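Local coordinates for protein taurine dioxygenase (Burkholderia xenovorans, PDB 5KEU) that probably acts as an iron- and 2-oxoglutarate-dependent dioxygenase of the TfdA family, here with a magnesium ion in its metal site, at residues 19-24 against 32-37. Residues are numbered along the deposited sequence; the frame is centred on the assembly and turned at random.
Sequences SIQVKP and ELHGVD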
ATOM      1  N   SER B  19     -16.430   7.745 -24.946  1.00 50.40           N
ATOM      2  CA  SER B  19     -16.199   9.124 -24.541  1.00 47.16           C
ATOM      3  C   SER B  19     -15.401   9.217 -23.249  1.00 38.87           C
ATOM      4  O   SER B  19     -14.752  10.241 -23.006  1.00 41.53           O
ATOM      5  CB  SER B  19     -17.534   9.870 -24.394  1.00 46.90           C
ATOM      6  OG  SER B  19     -18.329   9.355 -23.333  1.00 39.84           O
ATOM      7  N   ILE B  20     -15.415   8.178 -22.424  1.00 27.91           N
ATOM      8  CA  ILE B  20     -14.763   8.224 -21.123  1.00 26.15           C
ATOM      9  C   ILE B  20     -13.475   7.417 -21.186  1.00 29.63           C
ATOM     10  O   ILE B  20     -13.495   6.198 -21.394  1.00 28.93           O
ATOM     11  CB  ILE B  20     -15.694   7.724 -20.011  1.00 25.01           C
ATOM     12  CG1 ILE B  20     -16.933   8.629 -19.954  1.00 27.08           C
ATOM     13  CG2 ILE B  20     -14.946   7.720 -18.691  1.00 24.54           C
ATOM     14  CD1 ILE B  20     -17.825   8.415 -18.732  1.00 32.91           C
ATOM     15  N   GLN B  21     -12.355   8.107 -21.016  1.00 24.54           N
ATOM     16  CA  GLN B  21     -11.052   7.461 -20.976  1.00 29.00           C
ATOM     17  C   GLN B  21     -10.867   6.718 -19.654  1.00 30.06           C
ATOM     18  O   GLN B  21     -11.097   7.290 -18.584  1.00 26.82           O
ATOM     19  CB  GLN B  21      -9.974   8.529 -21.168  1.00 31.49           C
ATOM     20  CG  GLN B  21      -8.553   8.116 -20.871  1.00 39.02           C
ATOM     21  CD  GLN B  21      -7.619   9.318 -20.823  1.00 47.29           C
ATOM     22  OE1 GLN B  21      -6.879   9.499 -19.862  1.00 49.39           O
ATOM     23  NE2 GLN B  21      -7.667  10.153 -21.856  1.00 55.65           N
ATOM     24  N   VAL B  22     -10.448   5.447 -19.726  1.00 20.19           N
ATOM     25  CA  VAL B  22     -10.252   4.591 -18.553  1.00 18.21           C
ATOM     26  C   VAL B  22      -8.762   4.280 -18.431  1.00 23.15           C
ATOM     27  O   VAL B  22      -8.192   3.606 -19.298  1.00 24.45           O
ATOM     28  CB  VAL B  22     -11.071   3.292 -18.641  1.00 21.28           C
ATOM     29  CG1 VAL B  22     -10.776   2.374 -17.419  1.00 16.15           C
ATOM     30  CG2 VAL B  22     -12.559   3.597 -18.723  1.00 21.32           C
ATOM     31  N   LYS B  23      -8.122   4.771 -17.365  1.00 18.31           N
ATOM     32  CA  LYS B  23      -6.689   4.557 -17.139  1.00 18.58           C
ATOM     33  C   LYS B  23      -6.472   3.661 -15.925  1.00 20.36           C
ATOM     34  O   LYS B  23      -6.475   4.154 -14.784  1.00 16.53           O
ATOM     35  CB  LYS B  23      -5.957   5.887 -16.940  1.00 25.06           C
ATOM     36  CG  LYS B  23      -5.941   6.803 -18.137  1.00 39.95           C
ATOM     37  CD  LYS B  23      -5.161   8.073 -17.809  1.00 56.64           C
ATOM     38  CE  LYS B  23      -3.828   7.759 -17.154  1.00 67.59           C
ATOM     39  NZ  LYS B  23      -3.160   8.988 -16.638  1.00 75.17           N
ATOM     40  N   PRO B  24      -6.268   2.355 -16.107  1.00 18.36           N
ATOM     41  CA  PRO B  24      -6.058   1.468 -14.954  1.00 13.53           C
ATOM     42  C   PRO B  24      -4.825   1.863 -14.145  1.00 14.90           C
ATOM     43  O   PRO B  24      -3.852   2.404 -14.674  1.00 17.47           O
ATOM     44  CB  PRO B  24      -5.881   0.087 -15.593  1.00 14.94           C
ATOM     45  CG  PRO B  24      -6.554   0.216 -16.968  1.00 18.31           C
ATOM     46  CD  PRO B  24      -6.305   1.628 -17.392  1.00 19.33           C
ATOM     47  N   GLU B  32      -8.456   5.439 -13.199  1.00 16.66           N
ATOM     48  CA  GLU B  32      -8.785   6.851 -13.238  1.00 18.87           C
ATOM     49  C   GLU B  32      -9.578   7.121 -14.510  1.00 22.24           C
ATOM     50  O   GLU B  32      -9.184   6.674 -15.596  1.00 24.63           O
ATOM     51  CB  GLU B  32      -7.501   7.681 -13.195  1.00 22.40           C
ATOM     52  CG  GLU B  32      -7.702   9.125 -12.838  1.00 37.08           C
ATOM     53  CD  GLU B  32      -6.380   9.819 -12.557  1.00 44.16           C
ATOM     54  OE1 GLU B  32      -5.751  10.291 -13.528  1.00 39.39           O
ATOM     55  OE2 GLU B  32      -5.969   9.867 -11.370  1.00 40.96           O
ATOM     56  N   LEU B  33     -10.710   7.812 -14.377  1.00 17.83           N
ATOM     57  CA  LEU B  33     -11.554   8.141 -15.522  1.00 19.24           C
ATOM     58  C   LEU B  33     -11.423   9.621 -15.875  1.00 22.53           C
ATOM     59  O   LEU B  33     -11.320  10.479 -14.989  1.00 23.39           O
ATOM     60  CB  LEU B  33     -13.028   7.802 -15.259  1.00 19.50           C
ATOM     61  CG  LEU B  33     -13.359   6.402 -14.729  1.00 25.59           C
ATOM     62  CD1 LEU B  33     -14.863   6.153 -14.725  1.00 23.97           C
ATOM     63  CD2 LEU B  33     -12.639   5.302 -15.477  1.00 26.48           C
ATOM     64  N   HIS B  34     -11.421   9.916 -17.170  1.00 22.75           N
ATOM     65  CA  HIS B  34     -11.345  11.288 -17.641  1.00 25.27           C
ATOM     66  C   HIS B  34     -12.318  11.451 -18.796  1.00 26.80           C
ATOM     67  O   HIS B  34     -12.683  10.477 -19.457  1.00 29.94           O
ATOM     68  CB  HIS B  34      -9.920  11.680 -18.071  1.00 33.15           C
ATOM     69  CG  HIS B  34      -8.932  11.716 -16.939  1.00 44.87           C
ATOM     70  ND1 HIS B  34      -8.778  12.813 -16.116  1.00 48.49           N
ATOM     71  CD2 HIS B  34      -8.043  10.791 -16.499  1.00 45.74           C
ATOM     72  CE1 HIS B  34      -7.842  12.561 -15.216  1.00 45.33           C
ATOM     73  NE2 HIS B  34      -7.382  11.339 -15.426  1.00 45.60           N
ATOM     74  N   GLY B  35     -12.768  12.681 -19.000  1.00 24.90           N
ATOM     75  CA  GLY B  35     -13.677  12.997 -20.081  1.00 27.64           C
ATOM     76  C   GLY B  35     -15.138  13.104 -19.700  1.00 26.50           C
ATOM     77  O   GLY B  35     -15.998  13.024 -20.585  1.00 30.03           O
ATOM     78  N   VAL B  36     -15.451  13.283 -18.425  1.00 27.51           N
ATOM     79  CA  VAL B  36     -16.835  13.400 -17.987  1.00 28.87           C
ATOM     80  C   VAL B  36     -16.919  14.499 -16.931  1.00 29.82           C
ATOM     81  O   VAL B  36     -15.991  14.685 -16.139  1.00 27.63           O
ATOM     82  CB  VAL B  36     -17.370  12.046 -17.469  1.00 30.22           C
ATOM     83  CG1 VAL B  36     -16.615  11.591 -16.214  1.00 35.11           C
ATOM     84  CG2 VAL B  36     -18.848  12.127 -17.210  1.00 28.97           C
ATOM     85  N   ASP B  37     -18.015  15.255 -16.948  1.00 29.37           N
ATOM     86  CA  ASP B  37     -18.214  16.389 -16.045  1.00 27.88           C
ATOM     87  C   ASP B  37     -19.280  15.987 -15.027  1.00 25.73           C
ATOM     88  O   ASP B  37     -20.470  15.949 -15.345  1.00 27.78           O
ATOM     89  CB  ASP B  37     -18.612  17.629 -16.840  1.00 30.03           C
ATOM     90  CG  ASP B  37     -18.984  18.818 -15.956  1.00 36.48           C
ATOM     91  OD1 ASP B  37     -18.722  18.803 -14.733  1.00 30.47           O
ATOM     92  OD2 ASP B  37     -19.541  19.792 -16.507  1.00 39.43           O
TER
HETATM   93  O   HOH W   1     -18.245  11.622 -21.520  1.00 32.75           O
HETATM   94  O   HOH W   2     -15.182  12.976 -23.473  1.00 49.55           O
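Q21 pairs with H34, V22 with L33 and K23 with E32 in an antiparallel beta hairpin at the N-terminal end of the modelled chain; strand 21-24 is an outermost strand of a mixed sheet within this subunit. Reciprocal backbone hydrogen bonds join the Q21-H34 and K23-E32 pairs, with K23 N 2.8 Å from E32 O. Between them lies the non-hydrogen-bonded pair V22-L33, where L33 CA sits 3.2 Å from Q21 O in a CA-H...O contact.

On the face of Q21, K23, E32 and H34, the lysine can be followed outward. K23 CB rests 3.6 Å from E32 O, and CG, anti to the carbonyl carbon (chi1 -65°), remains near the same oxygen. CD passes the H34 ring, 4.2 Å from CD2; the bend at chi3 (48°) then turns CE, and NZ ends 4.3 Å from E32 OE1, too far for a salt bridge. That carboxylate oxygen accepts a hydrogen bond from H34 NE2 on its anti side but tilted out of the carboxylate plane, the oxygen lying almost in the plane of the imidazole, while E32 OE2 forms a salt bridge with R63. With both oxygens engaged, the carboxylate is restrained in its rotation, and the nearby positive charges would probably favour its ionised form.

The other face is apolar. V22 and L33 lie side by side, with CG2 of the valine 3.7 Å from L33 CD2; helix 44-57 contributes I50 against I20 and W57 against V22, whereas V60 and F62 of strand 59-62 meet L33. Beyond the paired strands, I20 CD1 reaches V36 CB, and two waters span S19 and G35: S19 OG, which also bonds Q49 of helix 44-57, donates to one, which in turn donates to G35 O; the other donates to S19 O at 2.8 Å and to G35 O at 3.0 Å.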